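Local coordinates for protein putative HTH-type transcriptional regulator PH0061 (Pyrococcus horikoshii, PDB 2DBB) that probably binds specific DNA sequences through a helix-turn-helix domain and regulates transcription, as a member of the AsnC family, at residues M12-I17 and Q38-R43; L112-I117 and E121-E126. One frame throughout, in Å; residues are numbered along the deposited sequence.

Contact 1 of 2, residues M12-I17 and Q38-R43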
# COMPACT_ATOMS: atom_id res chain seq x y z
N MET B 12 19.46 -0.34 -5.00
CA MET B 12 18.48 -1.19 -4.33
C MET B 12 18.55 -1.01 -2.81
O MET B 12 17.53 -0.94 -2.15
CB MET B 12 18.70 -2.66 -4.70
CG MET B 12 17.57 -3.60 -4.25
SD MET B 12 15.93 -3.28 -5.00
CE MET B 12 15.07 -2.54 -3.65
N GLN B 13 19.76 -0.92 -2.27
CA GLN B 13 19.92 -0.74 -0.82
C GLN B 13 19.26 0.57 -0.42
O GLN B 13 18.54 0.64 0.57
CB GLN B 13 21.40 -0.71 -0.45
CG GLN B 13 22.17 -1.95 -0.87
CD GLN B 13 23.66 -1.84 -0.59
OE1 GLN B 13 24.26 -0.79 -0.78
NE2 GLN B 13 24.26 -2.94 -0.15
N LEU B 14 19.51 1.59 -1.23
CA LEU B 14 18.96 2.92 -1.02
C LEU B 14 17.43 2.86 -0.99
O LEU B 14 16.78 3.48 -0.16
CB LEU B 14 19.47 3.81 -2.15
CG LEU B 14 19.61 5.32 -1.99
CD1 LEU B 14 20.18 5.68 -0.62
CD2 LEU B 14 20.53 5.82 -3.09
N VAL B 15 16.86 2.09 -1.91
CA VAL B 15 15.41 1.93 -1.97
C VAL B 15 14.92 1.24 -0.71
O VAL B 15 13.93 1.65 -0.09
CB VAL B 15 15.01 1.12 -3.23
CG1 VAL B 15 13.60 0.58 -3.08
CG2 VAL B 15 15.11 2.02 -4.46
N LYS B 16 15.62 0.18 -0.32
CA LYS B 16 15.27 -0.58 0.88
C LYS B 16 15.29 0.33 2.11
O LYS B 16 14.38 0.28 2.94
CB LYS B 16 16.28 -1.73 1.07
CG LYS B 16 16.16 -2.87 0.06
CD LYS B 16 14.98 -3.77 0.38
CE LYS B 16 14.99 -5.07 -0.43
NZ LYS B 16 14.71 -4.86 -1.88
N ILE B 17 16.32 1.15 2.23
CA ILE B 17 16.46 2.06 3.37
C ILE B 17 15.38 3.14 3.40
O ILE B 17 14.75 3.36 4.43
CB ILE B 17 17.86 2.71 3.37
CG1 ILE B 17 18.93 1.61 3.52
CG2 ILE B 17 17.98 3.72 4.52
CD1 ILE B 17 20.35 2.11 3.42
N GLN B 38 27.21 13.74 -1.96
CA GLN B 38 27.02 14.14 -3.35
C GLN B 38 26.57 12.94 -4.19
O GLN B 38 25.63 13.04 -4.98
CB GLN B 38 28.31 14.72 -3.93
CG GLN B 38 28.73 16.05 -3.30
CD GLN B 38 29.39 15.91 -1.94
OE1 GLN B 38 29.46 16.86 -1.16
NE2 GLN B 38 29.91 14.71 -1.65
N ARG B 39 27.25 11.81 -4.02
CA ARG B 39 26.90 10.61 -4.77
C ARG B 39 25.50 10.12 -4.40
O ARG B 39 24.77 9.62 -5.25
CB ARG B 39 27.94 9.51 -4.53
CG ARG B 39 29.33 9.89 -5.03
CD ARG B 39 30.29 8.72 -5.03
NE ARG B 39 31.61 9.11 -5.51
CZ ARG B 39 32.60 8.26 -5.78
NH1 ARG B 39 33.77 8.71 -6.21
NH2 ARG B 39 32.42 6.95 -5.63
N ILE B 40 25.13 10.26 -3.13
CA ILE B 40 23.80 9.85 -2.70
C ILE B 40 22.77 10.75 -3.38
O ILE B 40 21.72 10.30 -3.82
CB ILE B 40 23.63 9.95 -1.17
CG1 ILE B 40 24.37 8.80 -0.49
CG2 ILE B 40 22.14 9.93 -0.79
CD1 ILE B 40 23.87 7.42 -0.88
N ALA B 41 23.09 12.04 -3.45
CA ALA B 41 22.20 13.01 -4.07
C ALA B 41 21.94 12.63 -5.52
O ALA B 41 20.79 12.56 -5.95
CB ALA B 41 22.81 14.41 -3.99
N ARG B 42 23.01 12.37 -6.26
CA ARG B 42 22.88 11.99 -7.66
C ARG B 42 22.09 10.69 -7.83
O ARG B 42 21.24 10.59 -8.72
CB ARG B 42 24.26 11.84 -8.31
CG ARG B 42 24.76 13.12 -8.98
CD ARG B 42 26.12 13.55 -8.44
NE ARG B 42 27.07 12.44 -8.41
CZ ARG B 42 28.30 12.51 -7.89
NH1 ARG B 42 28.72 13.64 -7.34
NH2 ARG B 42 29.08 11.44 -7.90
N ARG B 43 22.36 9.70 -6.98
CA ARG B 43 21.66 8.42 -7.07
C ARG B 43 20.16 8.59 -6.85
O ARG B 43 19.36 8.10 -7.64
CB ARG B 43 22.24 7.43 -6.06
CG ARG B 43 23.60 6.89 -6.46
CD ARG B 43 24.20 5.98 -5.40
NE ARG B 43 25.33 5.22 -5.92
CZ ARG B 43 25.24 4.26 -6.83
NH1 ARG B 43 24.06 3.93 -7.34
NH2 ARG B 43 26.33 3.63 -7.24
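L14 reaches from helix 9-18 toward helix 37-49 and divides its two methyls between I40 and R43. The contact is apolar along its whole length. CD1 of L14 lies 4.1 Å from CD1 of I40, an ordinary van der Waals distance between methyl ends, while the other branch, CD2 of L14, rests 3.8 Å from CB of R43. A leucine suits this place because its forked end can touch two residues one helical turn apart, i and i+3, on the facing helix. The isoleucine is turned so that CG1 stands beside its backbone N (chi1 -75°), and CD1 beyond it carries the branch across to the leucine although its CB is not aimed there.

R43 plays a double part. Its CB serves as hydrocarbon, and its chain then runs extended from CG to NE, carrying the guanidinium past the leucine, where NH1 forms salt bridges with D8 and D11. The charge is thus paired at the margin while CB lies against the buried leucine.

Segment 38-43 falls in the predicted helix-turn-helix motif, so L14 joins helix 9-18 to helix 37-49, the second helix of the motif and, as in other helix-turn-helix proteins, probably the recognition helix. Helix 26-32 completes the small core, with Y26 and L29 against I40, and L33 from the following loop against L14.

Contact 2 of 2, residues L112-I117 and E121-E126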
# COMPACT_ATOMS: atom_id res chain seq x y z
N LEU B 112 -10.38 3.97 0.63
CA LEU B 112 -10.22 4.48 1.98
C LEU B 112 -11.59 5.07 2.27
O LEU B 112 -12.02 6.00 1.59
CB LEU B 112 -9.16 5.59 2.05
CG LEU B 112 -8.95 6.17 3.47
CD1 LEU B 112 -8.33 5.10 4.35
CD2 LEU B 112 -8.06 7.40 3.42
N LEU B 113 -12.29 4.51 3.26
CA LEU B 113 -13.63 4.97 3.60
C LEU B 113 -13.72 5.50 5.02
O LEU B 113 -12.84 5.25 5.85
CB LEU B 113 -14.63 3.82 3.47
CG LEU B 113 -14.63 2.98 2.20
CD1 LEU B 113 -15.48 1.74 2.41
CD2 LEU B 113 -15.13 3.80 1.02
N PRO B 114 -14.80 6.25 5.33
CA PRO B 114 -14.98 6.80 6.67
C PRO B 114 -15.30 5.60 7.56
O PRO B 114 -15.97 4.66 7.12
CB PRO B 114 -16.20 7.71 6.51
CG PRO B 114 -16.16 8.08 5.06
CD PRO B 114 -15.80 6.79 4.40
N LYS B 115 -14.81 5.62 8.80
CA LYS B 115 -15.06 4.52 9.71
C LYS B 115 -16.55 4.35 10.02
O LYS B 115 -16.99 3.25 10.38
CB LYS B 115 -14.26 4.72 11.00
CG LYS B 115 -14.10 3.45 11.80
CD LYS B 115 -13.18 3.63 13.00
CE LYS B 115 -13.08 2.34 13.79
NZ LYS B 115 -12.24 2.48 15.01
N ASP B 116 -17.31 5.43 9.89
CA ASP B 116 -18.76 5.38 10.15
C ASP B 116 -19.46 4.48 9.13
O ASP B 116 -19.41 4.73 7.92
CB ASP B 116 -19.35 6.80 10.06
CG ASP B 116 -20.85 6.82 10.31
OD1 ASP B 116 -21.48 7.89 10.09
OD2 ASP B 116 -21.41 5.79 10.74
N ILE B 117 -20.12 3.44 9.63
CA ILE B 117 -20.82 2.46 8.79
C ILE B 117 -21.81 3.04 7.78
O ILE B 117 -21.87 2.58 6.64
CB ILE B 117 -21.57 1.43 9.65
CG1 ILE B 117 -20.60 0.78 10.64
CG2 ILE B 117 -22.19 0.36 8.76
CD1 ILE B 117 -19.39 0.12 9.99
N GLU B 121 -21.04 2.99 3.84
CA GLU B 121 -21.95 2.31 2.91
C GLU B 121 -22.44 3.25 1.82
O GLU B 121 -22.59 2.84 0.67
CB GLU B 121 -23.14 1.71 3.65
CG GLU B 121 -23.99 2.71 4.42
CD GLU B 121 -25.32 2.12 4.86
OE1 GLU B 121 -25.33 1.04 5.48
OE2 GLU B 121 -26.37 2.75 4.57
N ASN B 122 -22.69 4.51 2.17
CA ASN B 122 -23.14 5.48 1.18
C ASN B 122 -22.04 5.66 0.16
O ASN B 122 -22.29 5.69 -1.05
CB ASN B 122 -23.44 6.83 1.83
CG ASN B 122 -24.80 6.87 2.50
OD1 ASN B 122 -25.22 7.92 2.99
ND2 ASN B 122 -25.48 5.74 2.54
N LEU B 123 -20.81 5.79 0.65
CA LEU B 123 -19.66 5.98 -0.22
C LEU B 123 -19.41 4.78 -1.12
O LEU B 123 -19.04 4.94 -2.28
CB LEU B 123 -18.41 6.29 0.60
CG LEU B 123 -17.17 6.68 -0.21
CD1 LEU B 123 -17.55 7.78 -1.20
CD2 LEU B 123 -16.07 7.15 0.72
N ILE B 124 -19.62 3.58 -0.59
CA ILE B 124 -19.42 2.37 -1.38
C ILE B 124 -20.43 2.32 -2.52
O ILE B 124 -20.08 1.97 -3.65
CB ILE B 124 -19.55 1.10 -0.50
CG1 ILE B 124 -18.32 0.99 0.41
CG2 ILE B 124 -19.66 -0.13 -1.38
CD1 ILE B 124 -18.36 -0.18 1.39
N SER B 125 -21.68 2.67 -2.21
CA SER B 125 -22.74 2.68 -3.22
C SER B 125 -22.39 3.67 -4.31
O SER B 125 -22.60 3.40 -5.49
CB SER B 125 -24.08 3.07 -2.59
OG SER B 125 -24.44 2.15 -1.59
N GLU B 126 -21.88 4.84 -3.93
CA GLU B 126 -21.51 5.84 -4.92
C GLU B 126 -20.42 5.29 -5.82
O GLU B 126 -20.49 5.42 -7.04
CB GLU B 126 -21.00 7.11 -4.26
CG GLU B 126 -22.05 7.91 -3.52
CD GLU B 126 -21.80 9.40 -3.62
OE1 GLU B 126 -20.66 9.84 -3.32
OE2 GLU B 126 -22.73 10.14 -3.99
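L113 points from the end of strand 107-114 into helix 117-129 and spreads its two methyls over L123 and I124. CD2 of L113 sits only 3.5 Å from CD2 of L123, tighter than usual for two carbons, and CD1 of L113 meets CG1 of I124 at 3.6 Å. A leucine suits the place: with CG anti to the carbonyl carbon (chi1 -49°), its fork reaches two successive residues of the helix. With an alanine here both methyls are gone, which would probably open a gap between strand and helix, leaving L123 chiefly P114 on this side and I124 without its partner in segment 112-117. CD of P114 lies 3.7 Å from CD2 of L123, its rigid ring adding hydrocarbon where the strand ends.

Farther out the chain turns into the helix. D116 is at the N-cap, although its OD2 makes just a weak bond to the N of K118. In the first turn, N of E121 donates to O of I117 (2.9 Å). A chi1 of 59° brings CG of E121 to 3.1 Å from that oxygen; the chain then extends, and OE2 makes a salt bridge with K118. O of E121 receives both N and OG of S125 from opposite faces of its plane, a serine's short hydroxyl being able to return one turn.

Here strand 107-114 leads into the second helix of the ferredoxin-like βαββαβ fold of AsnC-family C-terminal domains. The axes of strand 112-114 and helix 121-126 run obliquely, at 138°. I124 also packs on V139 and L141, consistent with buried hydrocarbon attaching helix to sheet while polar groups shape the helix start.

The two contacts are far apart, with centres about 40 Å and nearest atoms about 23 Å from each other, and the chain's centre falls between them. Both segments of contact 1 come before either of contact 2 in the sequence. The first belongs to the helical N-terminal part, which contains the predicted motif and probably binds DNA; the second packs a helix onto the antiparallel four-stranded sheet of the C-terminal part. Contact 1 thus joins helices and contact 2 joins strand to helix, each within its own part of the chain. The second subunit approaches both: L65 of the second subunit packs on M12 and V15, and I151 of the second subunit on L112.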